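Local coordinates for TRAP solute Binding Protein (PDB 5I7I) that binds aromatic acids such as 3-hydroxybenzoate as the solute-binding component of a TRAP transporter, presumably delivering them to its membrane partners, at residues K28-P33 / G83-V88; P74-Q79 / V88-G93; Q119-Y124 / L139-H144; S131-Y136 / L239-K244. One frame throughout, in Å; residues are numbered along the deposited sequence.

Contact 1. Residues K28-P33 / G83-V88; sequences KFHSFP and GVVDIV
Lys28 and Asp86 meet through their backbones and one carboxylate. Lys28 N lies 2.8 Å from Asp86 OD2, its N-H almost straight (175° at the hydrogen), and takes the lone pair turned away from the other carboxylate oxygen. Lys28 O answers with two bonds: Asp86 N reaches it in the carbonyl plane, and Ile87 N, 3.0 Å from Lys28 O, comes in tilted from that plane. Asp86 thus grips both polar backbone atoms of Lys28, with CG beside its own backbone N (chi1 -61°). One step on, His30 N donates to Ile87 O at 2.9 Å. Here strands 25-31 and 87-91 run parallel as neighbours in a mixed five-stranded sheet, with Phe29 paired to Ile87 and His30 to Val88. CA-H...O contacts supplement the pairing, from Phe29 CA to Ile87 O and from Val88 CA to His30 O.

Phe29 and Ile87 share one face of the sheet, where Ile87 CG2 lies in the ring plane at the edge of Phe29, 3.6 Å from CD1. Helix 38-54 covers this side, placing Val44 against Phe29 and Trp47 against Ile87. On the other face His30 CB rests 3.9 Å from Val85 CG1, the two side chains crossing nearly at right angles. The imidazole turns onward to helix 76-82, where His30 ND1 is hydrogen-bonded to Gln79 OE1.

Contact 2. Residues P74-Q79 / V88-G93; sequences PQLVDQ and VWTVAG. With 3HB (3-hydroxybenzoic acid), chain C.
Leu76 holds CG beside its backbone N (chi1 -71°) and extends chi2 to 164°, which spreads its two methyls along strand 87-91; Thr90 faces the helix with its CB and sets OG1 anti to the backbone N (chi1 -170°), beside Leu76 CD1. Leu76 CD1 lies 3.7 Å from Thr90 OG1 and also touches Trp89 O, the Leu76 and Thr90 side chains running past each other in opposite directions. The second methyl, Leu76 CD2, meets Val88 CG1 at 4.0 Å, and that valine methyl also sits 3.7 Å from Leu76 O. Val77 CG1 packs on the methyl of the same threonine, Thr90 CG2, at 3.8 Å, their side chains nearly perpendicular.

No direct hydrogen bond joins the two segments. A water 2.8 Å from Thr90 OG1 bridges them, accepting only a weak bond from Val77 N, and gives the threonine hydroxyl a polar partner within an otherwise apolar interface.

Trp89 points the other way, away from the helix. Its ring meets 3-hydroxybenzoate at the indole edge, with CH2 3.8 Å from ligand C5 and ligand C4 in the indole plane. Val91 CG2 adds a contact to ligand C6, while Tyr94, Arg168 and Glu210 hydrogen-bond the ligand. Helix 76-82 therefore packs behind the strand whose opposite side supplies apolar wall to the aromatic-acid pocket of this family 7 solute-binding protein.

Contact 3. Residues Q119-Y124 / L139-H144; sequences QALQEY and LAVFCH
Helix 114-126 packs here against strand 136-143, an outermost strand of the five-stranded mixed sheet, and the contact belongs to the helix-on-sheet layering of the domain built on this sheet. The axes of the short segments 119-124 and 139-143 approach to 6.4 Å, their N-to-C directions 135° apart. Leu121 and Gln122 carry the helical side, one by apolar packing and the other by a hydrogen bond.

Leu121 points at the strand and spreads its branches along it. Its CB lies 4.1 Å from Val141 CG1, the two side chains crossing at about a right angle, and CD2 touches the same valine methyl. The other branch goes farther along the strand: Leu121 CD1 sits 3.7 Å from Cys143 CB and also approaches Phe142 O and Cys143 SG. Phe142 points to the other side of the strand, where its ring meets Trp274 and, edge-to-face, Phe43. The last residue of the segment, His144, belongs to the 3-hydroxybenzoate pocket, so the chain leads from this buried packing to the ligand site.

Within the strand, Leu139 and Ala140 both face Phe240, forming a classic beta bulge. The amide just after the bulge is bound by Gln122. This side chain starts with CG anti to its backbone N (chi1 -178°) and then bends at chi2 (67°), bringing the amide back to the strand while Asp126 OD1 takes a hydrogen bond from NE2 and helps fix its rotation. Val141 N donates to Gln122 OE1 at 2.9 Å, nearly along the C=O axis, and the same oxygen lies 3.3 Å from Ala140 CA.

Contact 4. Residues S131-Y136 / L239-K244; sequences SDLKDY and LFLMNK
Lys244, the first residue of helix 244-249, stretches back from the end of strand 237-243 to the type I beta turn Leu133-Tyr136, which leads into strand 136-143 beside it in the sheet. Its CB lies 4.0 Å from Asp135 O. With CG anti to the backbone N (chi1 -166°) and the chain extended beyond, CD and CE both run close to Lys134 O, and NZ ends in a hydrogen bond to that oxygen at 2.7 Å, the C=O pointing almost directly at the nitrogen. The ammonium thus holds a main-chain carbonyl of the turn; Asp135 OD1 stays 5.9 Å from Lys244 NZ, too far for an ion pair. A water completes the link, donating to Asp135 O and accepting from Lys244 N.

Just before Lys244, Asn243 occupies the N-cap position, its OD1 accepting from Lys246 N. Beneath the polar link lies an apolar layer in which Leu241 serves both ends of the turn. Leu241 CD2 meets Leu133 CD2, the two side chains crossing at about a right angle, and Leu133 CD1 continues along the strand to Leu239 CD2. Helix 76-82 also packs on Tyr136, through Val77 and Val80. The remaining methyl, Leu241 CD1, makes a CH-pi contact over one face of the Tyr136 ring, 3.9 Å from its centroid and displaced toward the rim near CD2.

In the fold
From the N terminus, strand 25-31 pairs with strand 87-91 in contact 1, closing a loop that holds helix 38-54, strand 59-64 and helix 76-82. Contact 2 crosses it: segment 74-79 falls within that loop, and its partner begins at Val88, common to both contacts. Contact 3 follows in series, folding helix 114-126 onto strand 136-143. Contact 4 opens between the two segments of contact 3 and closes only at 239-244, after the chain has laid down five strands of the six-stranded sheet. Strand 237-243 then lies between 87-91 and 136-143, bonded to both, joining all four contacts in the five-stranded sheet.

Contact 1. Residues K28-P33 / G83-V88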
# COMPACT_ATOMS: atom_id res chain seq x y z
N LYS A 28 -9.38 -8.05 18.48
CA LYS A 28 -9.42 -8.90 17.30
C LYS A 28 -8.83 -8.15 16.12
O LYS A 28 -9.38 -7.12 15.69
CB LYS A 28 -10.86 -9.28 16.97
CG LYS A 28 -11.58 -10.05 18.06
CD LYS A 28 -13.07 -10.19 17.77
CE LYS A 28 -13.81 -10.72 18.96
NZ LYS A 28 -15.29 -10.60 18.78
N PHE A 29 -7.72 -8.65 15.58
CA PHE A 29 -7.10 -8.10 14.39
C PHE A 29 -7.48 -8.95 13.19
O PHE A 29 -7.35 -10.17 13.22
CB PHE A 29 -5.58 -8.08 14.53
CG PHE A 29 -4.87 -7.77 13.24
CD1 PHE A 29 -4.67 -6.46 12.82
CD2 PHE A 29 -4.45 -8.80 12.41
CE1 PHE A 29 -4.05 -6.21 11.62
CE2 PHE A 29 -3.84 -8.53 11.21
CZ PHE A 29 -3.64 -7.24 10.82
N HIS A 30 -7.87 -8.28 12.10
CA HIS A 30 -8.27 -8.98 10.88
C HIS A 30 -7.53 -8.39 9.68
O HIS A 30 -7.39 -7.17 9.57
CB HIS A 30 -9.79 -8.83 10.69
CG HIS A 30 -10.39 -9.88 9.83
ND1 HIS A 30 -11.58 -9.70 9.16
CD2 HIS A 30 -10.00 -11.15 9.55
CE1 HIS A 30 -11.89 -10.80 8.50
NE2 HIS A 30 -10.94 -11.70 8.71
N SER A 31 -7.06 -9.25 8.78
CA SER A 31 -6.45 -8.78 7.54
C SER A 31 -6.53 -9.88 6.50
O SER A 31 -6.88 -11.03 6.79
CB SER A 31 -5.02 -8.32 7.79
OG SER A 31 -4.52 -7.61 6.68
N PHE A 32 -6.17 -9.53 5.26
CA PHE A 32 -6.32 -10.43 4.12
C PHE A 32 -5.08 -11.26 3.76
O PHE A 32 -5.25 -12.38 3.27
CB PHE A 32 -6.83 -9.70 2.86
CG PHE A 32 -5.89 -8.65 2.33
CD1 PHE A 32 -4.88 -8.98 1.43
CD2 PHE A 32 -6.02 -7.34 2.73
CE1 PHE A 32 -4.01 -8.00 0.97
CE2 PHE A 32 -5.16 -6.37 2.27
CZ PHE A 32 -4.15 -6.69 1.39
N PRO A 33 -3.84 -10.78 3.92
CA PRO A 33 -2.71 -11.62 3.52
C PRO A 33 -2.61 -12.85 4.40
O PRO A 33 -3.08 -12.83 5.55
CB PRO A 33 -1.48 -10.70 3.72
CG PRO A 33 -2.02 -9.34 3.72
CD PRO A 33 -3.35 -9.47 4.41
N GLY A 83 -16.99 -2.07 14.34
CA GLY A 83 -16.70 -2.83 15.54
C GLY A 83 -16.85 -4.33 15.40
O GLY A 83 -16.84 -5.03 16.42
N VAL A 84 -17.04 -4.82 14.18
CA VAL A 84 -17.05 -6.26 13.94
C VAL A 84 -15.73 -6.86 14.38
O VAL A 84 -15.67 -7.97 14.92
CB VAL A 84 -17.33 -6.52 12.45
CG1 VAL A 84 -17.26 -8.01 12.12
CG2 VAL A 84 -18.67 -5.92 12.05
N VAL A 85 -14.64 -6.15 14.10
CA VAL A 85 -13.31 -6.48 14.58
C VAL A 85 -12.75 -5.19 15.17
O VAL A 85 -13.32 -4.12 15.01
CB VAL A 85 -12.39 -7.01 13.46
CG1 VAL A 85 -13.05 -8.21 12.78
CG2 VAL A 85 -12.05 -5.92 12.43
N ASP A 86 -11.61 -5.30 15.83
CA ASP A 86 -11.03 -4.17 16.54
C ASP A 86 -9.90 -3.48 15.81
O ASP A 86 -9.71 -2.27 15.99
CB ASP A 86 -10.52 -4.65 17.89
CG ASP A 86 -11.63 -5.21 18.73
OD1 ASP A 86 -12.62 -4.49 18.93
OD2 ASP A 86 -11.54 -6.37 19.14
N ILE A 87 -9.13 -4.20 15.01
CA ILE A 87 -7.97 -3.65 14.30
C ILE A 87 -7.91 -4.32 12.93
O ILE A 87 -8.16 -5.52 12.81
CB ILE A 87 -6.64 -3.91 15.04
CG1 ILE A 87 -6.71 -3.45 16.50
CG2 ILE A 87 -5.46 -3.23 14.32
CD1 ILE A 87 -5.50 -3.87 17.31
N VAL A 88 -7.56 -3.54 11.91
CA VAL A 88 -7.29 -4.10 10.59
C VAL A 88 -6.04 -3.48 10.00
O VAL A 88 -5.64 -2.37 10.34
CB VAL A 88 -8.45 -3.96 9.59
CG1 VAL A 88 -9.70 -4.63 10.16
CG2 VAL A 88 -8.70 -2.51 9.25

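Contact 2. Residues P74-Q79 / V88-G93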
# COMPACT_ATOMS: atom_id res chain seq x y z
N PRO A 74 -12.15 -5.81 0.70
CA PRO A 74 -12.69 -4.44 0.79
C PRO A 74 -13.53 -4.22 2.03
O PRO A 74 -13.72 -3.07 2.43
CB PRO A 74 -13.53 -4.29 -0.48
CG PRO A 74 -12.99 -5.30 -1.40
CD PRO A 74 -12.62 -6.47 -0.52
N GLN A 75 -14.02 -5.28 2.66
CA GLN A 75 -14.87 -5.14 3.83
C GLN A 75 -14.10 -4.85 5.11
O GLN A 75 -14.73 -4.49 6.11
CB GLN A 75 -15.73 -6.37 4.02
CG GLN A 75 -16.62 -6.66 2.86
CD GLN A 75 -17.46 -7.86 3.09
OE1 GLN A 75 -17.05 -8.98 2.77
NE2 GLN A 75 -18.63 -7.67 3.69
N LEU A 76 -12.77 -5.00 5.10
CA LEU A 76 -12.01 -4.79 6.33
C LEU A 76 -12.27 -3.41 6.92
O LEU A 76 -12.44 -3.27 8.14
CB LEU A 76 -10.52 -5.02 6.08
CG LEU A 76 -10.10 -6.47 5.86
CD1 LEU A 76 -8.71 -6.54 5.23
CD2 LEU A 76 -10.16 -7.23 7.17
N VAL A 77 -12.33 -2.36 6.09
CA VAL A 77 -12.58 -1.03 6.64
C VAL A 77 -13.97 -0.95 7.27
O VAL A 77 -14.15 -0.24 8.28
CB VAL A 77 -12.37 0.09 5.60
CG1 VAL A 77 -10.89 0.26 5.29
CG2 VAL A 77 -13.15 -0.16 4.33
N ASP A 78 -14.96 -1.63 6.70
CA ASP A 78 -16.29 -1.60 7.29
C ASP A 78 -16.30 -2.34 8.62
O ASP A 78 -16.87 -1.86 9.60
CB ASP A 78 -17.31 -2.25 6.35
CG ASP A 78 -17.44 -1.52 5.04
OD1 ASP A 78 -17.20 -0.29 5.01
OD2 ASP A 78 -17.79 -2.18 4.04
N GLN A 79 -15.64 -3.50 8.66
CA GLN A 79 -15.59 -4.30 9.88
C GLN A 79 -14.97 -3.52 11.03
O GLN A 79 -15.49 -3.53 12.16
CB GLN A 79 -14.80 -5.58 9.63
CG GLN A 79 -15.49 -6.54 8.68
CD GLN A 79 -14.67 -7.76 8.38
OE1 GLN A 79 -13.46 -7.75 8.58
NE2 GLN A 79 -15.30 -8.80 7.87
N VAL A 88 -7.56 -3.54 11.91
CA VAL A 88 -7.29 -4.10 10.59
C VAL A 88 -6.04 -3.48 10.00
O VAL A 88 -5.64 -2.37 10.34
CB VAL A 88 -8.45 -3.96 9.59
CG1 VAL A 88 -9.70 -4.63 10.16
CG2 VAL A 88 -8.70 -2.51 9.25
N TRP A 89 -5.43 -4.24 9.08
CA TRP A 89 -4.44 -3.74 8.14
C TRP A 89 -4.99 -3.99 6.76
O TRP A 89 -5.40 -5.11 6.44
CB TRP A 89 -3.09 -4.43 8.33
CG TRP A 89 -2.00 -3.92 7.42
CD1 TRP A 89 -1.10 -2.95 7.71
CD2 TRP A 89 -1.68 -4.37 6.10
NE1 TRP A 89 -0.25 -2.75 6.65
CE2 TRP A 89 -0.58 -3.61 5.65
CE3 TRP A 89 -2.22 -5.34 5.26
CZ2 TRP A 89 -0.01 -3.81 4.40
CZ3 TRP A 89 -1.66 -5.51 4.01
CH2 TRP A 89 -0.57 -4.75 3.59
N THR A 90 -5.03 -2.95 5.93
CA THR A 90 -5.59 -3.14 4.60
C THR A 90 -5.01 -2.12 3.63
O THR A 90 -4.18 -1.29 3.99
CB THR A 90 -7.12 -3.07 4.68
OG1 THR A 90 -7.64 -3.49 3.42
CG2 THR A 90 -7.60 -1.66 5.01
N VAL A 91 -5.46 -2.21 2.37
CA VAL A 91 -5.10 -1.27 1.32
C VAL A 91 -6.26 -0.30 1.15
O VAL A 91 -7.39 -0.73 0.90
CB VAL A 91 -4.80 -2.00 -0.01
CG1 VAL A 91 -4.55 -1.02 -1.14
CG2 VAL A 91 -3.57 -2.92 0.11
N ALA A 92 -6.00 1.01 1.30
CA ALA A 92 -7.08 2.00 1.28
C ALA A 92 -7.89 1.90 -0.00
O ALA A 92 -9.13 1.91 0.03
CB ALA A 92 -6.49 3.40 1.39
N GLY A 93 -7.21 1.82 -1.14
CA GLY A 93 -7.86 1.81 -2.43
C GLY A 93 -8.57 0.53 -2.80
O GLY A 93 -9.17 0.47 -3.88
C1' 3HB C . -1.29 -4.85 -3.46
O1' 3HB C . -0.69 -4.49 -4.51
O2' 3HB C . -2.54 -5.03 -3.48
C1 3HB C . -0.52 -5.13 -2.18
C2 3HB C . 0.83 -4.79 -2.11
C3 3HB C . 1.55 -5.04 -0.97
C4 3HB C . 0.95 -5.66 0.10
C5 3HB C . -0.39 -6.01 0.03
C6 3HB C . -1.13 -5.75 -1.11
O3 3HB C . 2.88 -4.69 -0.92
O HOH W 1 -10.36 -2.87 3.31

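Contact 3. Residues Q119-Y124 / L139-H144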
# COMPACT_ATOMS: atom_id res chain seq x y z
N GLN A 119 6.01 8.56 6.25
CA GLN A 119 5.92 9.70 7.15
C GLN A 119 5.10 10.82 6.53
O GLN A 119 4.30 11.48 7.21
CB GLN A 119 7.32 10.19 7.49
CG GLN A 119 8.05 9.23 8.38
CD GLN A 119 9.47 9.64 8.62
OE1 GLN A 119 9.78 10.30 9.61
NE2 GLN A 119 10.34 9.30 7.68
N ALA A 120 5.31 11.07 5.23
CA ALA A 120 4.51 12.06 4.53
C ALA A 120 3.03 11.73 4.62
O ALA A 120 2.21 12.59 4.94
CB ALA A 120 4.98 12.14 3.07
N LEU A 121 2.66 10.46 4.36
CA LEU A 121 1.27 10.04 4.46
C LEU A 121 0.71 10.28 5.85
O LEU A 121 -0.43 10.75 6.01
CB LEU A 121 1.14 8.56 4.13
CG LEU A 121 0.89 8.26 2.65
CD1 LEU A 121 1.26 6.83 2.33
CD2 LEU A 121 -0.57 8.55 2.30
N GLN A 122 1.46 9.90 6.88
CA GLN A 122 0.94 10.07 8.24
C GLN A 122 0.72 11.54 8.58
O GLN A 122 -0.31 11.91 9.15
CB GLN A 122 1.87 9.39 9.24
CG GLN A 122 1.35 9.50 10.67
CD GLN A 122 0.09 8.71 10.88
OE1 GLN A 122 -0.01 7.57 10.43
NE2 GLN A 122 -0.89 9.29 11.58
N GLU A 123 1.68 12.41 8.27
CA GLU A 123 1.49 13.82 8.57
C GLU A 123 0.32 14.39 7.77
O GLU A 123 -0.45 15.22 8.26
CB GLU A 123 2.76 14.63 8.30
CG GLU A 123 2.54 16.13 8.54
CD GLU A 123 3.78 16.99 8.52
OE1 GLU A 123 4.89 16.46 8.51
OE2 GLU A 123 3.62 18.23 8.55
N TYR A 124 0.17 13.93 6.53
CA TYR A 124 -0.95 14.34 5.69
C TYR A 124 -2.28 13.99 6.35
O TYR A 124 -3.17 14.84 6.46
CB TYR A 124 -0.77 13.60 4.37
CG TYR A 124 -1.71 13.86 3.21
CD1 TYR A 124 -1.61 15.01 2.46
CD2 TYR A 124 -2.57 12.86 2.77
CE1 TYR A 124 -2.41 15.19 1.32
CE2 TYR A 124 -3.38 13.04 1.66
CZ TYR A 124 -3.28 14.20 0.93
OH TYR A 124 -4.05 14.37 -0.20
N LEU A 139 -4.00 4.08 13.67
CA LEU A 139 -2.73 3.63 14.22
C LEU A 139 -1.58 4.12 13.34
O LEU A 139 -0.67 4.79 13.83
CB LEU A 139 -2.71 2.11 14.41
CG LEU A 139 -3.85 1.57 15.28
CD1 LEU A 139 -3.81 0.06 15.28
CD2 LEU A 139 -3.81 2.13 16.70
N ALA A 140 -1.63 3.84 12.04
CA ALA A 140 -0.68 4.46 11.13
C ALA A 140 -1.22 4.33 9.72
O ALA A 140 -1.93 3.38 9.41
CB ALA A 140 0.69 3.80 11.19
N VAL A 141 -0.87 5.31 8.89
CA VAL A 141 -1.01 5.21 7.45
C VAL A 141 0.39 5.26 6.85
O VAL A 141 1.21 6.08 7.26
CB VAL A 141 -1.88 6.36 6.91
CG1 VAL A 141 -2.03 6.26 5.39
CG2 VAL A 141 -3.24 6.35 7.57
N PHE A 142 0.67 4.33 5.94
CA PHE A 142 2.00 4.17 5.39
C PHE A 142 1.87 3.49 4.03
O PHE A 142 0.76 3.36 3.50
CB PHE A 142 2.93 3.45 6.38
CG PHE A 142 2.46 2.10 6.85
CD1 PHE A 142 1.67 1.98 7.99
CD2 PHE A 142 2.86 0.95 6.20
CE1 PHE A 142 1.31 0.74 8.47
CE2 PHE A 142 2.50 -0.30 6.68
CZ PHE A 142 1.72 -0.39 7.81
N CYS A 143 2.99 3.09 3.43
CA CYS A 143 2.93 2.58 2.07
C CYS A 143 4.10 1.65 1.83
O CYS A 143 5.04 1.59 2.62
CB CYS A 143 2.91 3.72 1.05
SG CYS A 143 4.37 4.77 1.09
N HIS A 144 4.05 0.97 0.70
CA HIS A 144 5.13 0.09 0.29
C HIS A 144 6.21 0.86 -0.48
O HIS A 144 6.00 1.98 -0.95
CB HIS A 144 4.61 -1.13 -0.49
CG HIS A 144 3.77 -0.84 -1.71
ND1 HIS A 144 4.30 -0.40 -2.90
CD2 HIS A 144 2.45 -1.06 -1.95
CE1 HIS A 144 3.34 -0.32 -3.81
NE2 HIS A 144 2.21 -0.73 -3.27

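Contact 4. Residues S131-Y136 / L239-K244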
# COMPACT_ATOMS: atom_id res chain seq x y z
N SER A 131 -10.10 14.18 7.46
CA SER A 131 -11.50 13.81 7.31
C SER A 131 -11.68 12.41 6.73
O SER A 131 -12.71 11.79 6.96
CB SER A 131 -12.24 14.85 6.49
OG SER A 131 -11.77 14.91 5.15
N ASP A 132 -10.71 11.93 5.94
CA ASP A 132 -10.82 10.59 5.37
C ASP A 132 -10.93 9.52 6.45
O ASP A 132 -11.57 8.49 6.23
CB ASP A 132 -9.60 10.28 4.51
CG ASP A 132 -9.71 10.81 3.08
OD1 ASP A 132 -10.65 11.58 2.78
OD2 ASP A 132 -8.82 10.43 2.30
N LEU A 133 -10.32 9.74 7.62
CA LEU A 133 -10.20 8.70 8.63
C LEU A 133 -10.87 9.09 9.94
O LEU A 133 -10.66 8.42 10.97
CB LEU A 133 -8.73 8.32 8.81
CG LEU A 133 -8.15 7.67 7.55
CD1 LEU A 133 -6.64 7.58 7.60
CD2 LEU A 133 -8.74 6.28 7.35
N LYS A 134 -11.70 10.13 9.93
CA LYS A 134 -12.36 10.61 11.14
C LYS A 134 -13.18 9.53 11.85
O LYS A 134 -13.39 9.62 13.06
CB LYS A 134 -13.23 11.84 10.84
CG LYS A 134 -14.42 11.57 9.92
CD LYS A 134 -15.26 12.81 9.69
CE LYS A 134 -16.52 12.45 8.93
NZ LYS A 134 -16.20 11.84 7.62
N ASP A 135 -13.64 8.50 11.13
CA ASP A 135 -14.50 7.49 11.75
C ASP A 135 -13.70 6.38 12.42
O ASP A 135 -14.31 5.42 12.91
CB ASP A 135 -15.47 6.88 10.74
CG ASP A 135 -16.49 7.88 10.18
OD1 ASP A 135 -16.73 8.92 10.83
OD2 ASP A 135 -17.05 7.60 9.11
N TYR A 136 -12.37 6.48 12.45
CA TYR A 136 -11.48 5.44 12.95
C TYR A 136 -10.50 6.03 13.95
O TYR A 136 -10.25 7.23 13.99
CB TYR A 136 -10.65 4.83 11.80
CG TYR A 136 -11.46 4.40 10.60
CD1 TYR A 136 -11.81 5.32 9.63
CD2 TYR A 136 -11.92 3.09 10.46
CE1 TYR A 136 -12.57 4.96 8.53
CE2 TYR A 136 -12.68 2.71 9.35
CZ TYR A 136 -13.01 3.65 8.40
OH TYR A 136 -13.74 3.32 7.30
N LEU A 239 -3.63 1.15 5.37
CA LEU A 239 -4.30 1.66 6.55
C LEU A 239 -4.14 0.64 7.66
O LEU A 239 -4.49 -0.54 7.49
CB LEU A 239 -5.79 1.85 6.30
CG LEU A 239 -6.16 2.70 5.08
CD1 LEU A 239 -7.67 2.73 4.89
CD2 LEU A 239 -5.59 4.11 5.24
N PHE A 240 -3.66 1.10 8.81
CA PHE A 240 -3.57 0.30 10.03
C PHE A 240 -4.45 1.04 11.03
O PHE A 240 -4.10 2.13 11.49
CB PHE A 240 -2.12 0.20 10.49
CG PHE A 240 -1.87 -0.76 11.64
CD1 PHE A 240 -2.48 -2.01 11.72
CD2 PHE A 240 -0.93 -0.41 12.62
CE1 PHE A 240 -2.17 -2.87 12.78
CE2 PHE A 240 -0.65 -1.24 13.66
CZ PHE A 240 -1.27 -2.46 13.75
N LEU A 241 -5.65 0.50 11.27
CA LEU A 241 -6.73 1.22 11.92
C LEU A 241 -7.32 0.41 13.07
O LEU A 241 -7.37 -0.82 13.02
CB LEU A 241 -7.88 1.45 10.93
CG LEU A 241 -7.54 2.17 9.63
CD1 LEU A 241 -8.80 2.25 8.79
CD2 LEU A 241 -6.99 3.54 9.91
N MET A 242 -7.79 1.12 14.09
CA MET A 242 -8.48 0.53 15.22
C MET A 242 -9.89 1.10 15.28
O MET A 242 -10.15 2.25 14.91
CB MET A 242 -7.73 0.87 16.50
CG MET A 242 -8.31 0.25 17.77
SD MET A 242 -7.24 0.50 19.18
CE MET A 242 -6.10 -0.85 19.05
N ASN A 243 -10.81 0.28 15.78
CA ASN A 243 -12.17 0.76 15.99
C ASN A 243 -12.16 1.89 17.02
O ASN A 243 -11.55 1.78 18.08
CB ASN A 243 -13.03 -0.40 16.48
CG ASN A 243 -14.44 0.05 16.86
OD1 ASN A 243 -14.76 0.21 18.02
ND2 ASN A 243 -15.28 0.24 15.85
N LYS A 244 -12.86 2.98 16.69
CA LYS A 244 -12.81 4.17 17.54
C LYS A 244 -13.42 3.89 18.91
O LYS A 244 -12.82 4.23 19.93
CB LYS A 244 -13.54 5.31 16.83
CG LYS A 244 -13.30 6.69 17.41
CD LYS A 244 -13.73 7.76 16.41
CE LYS A 244 -13.12 9.11 16.73
NZ LYS A 244 -13.56 10.11 15.72
O HOH W 2 -14.54 3.09 14.27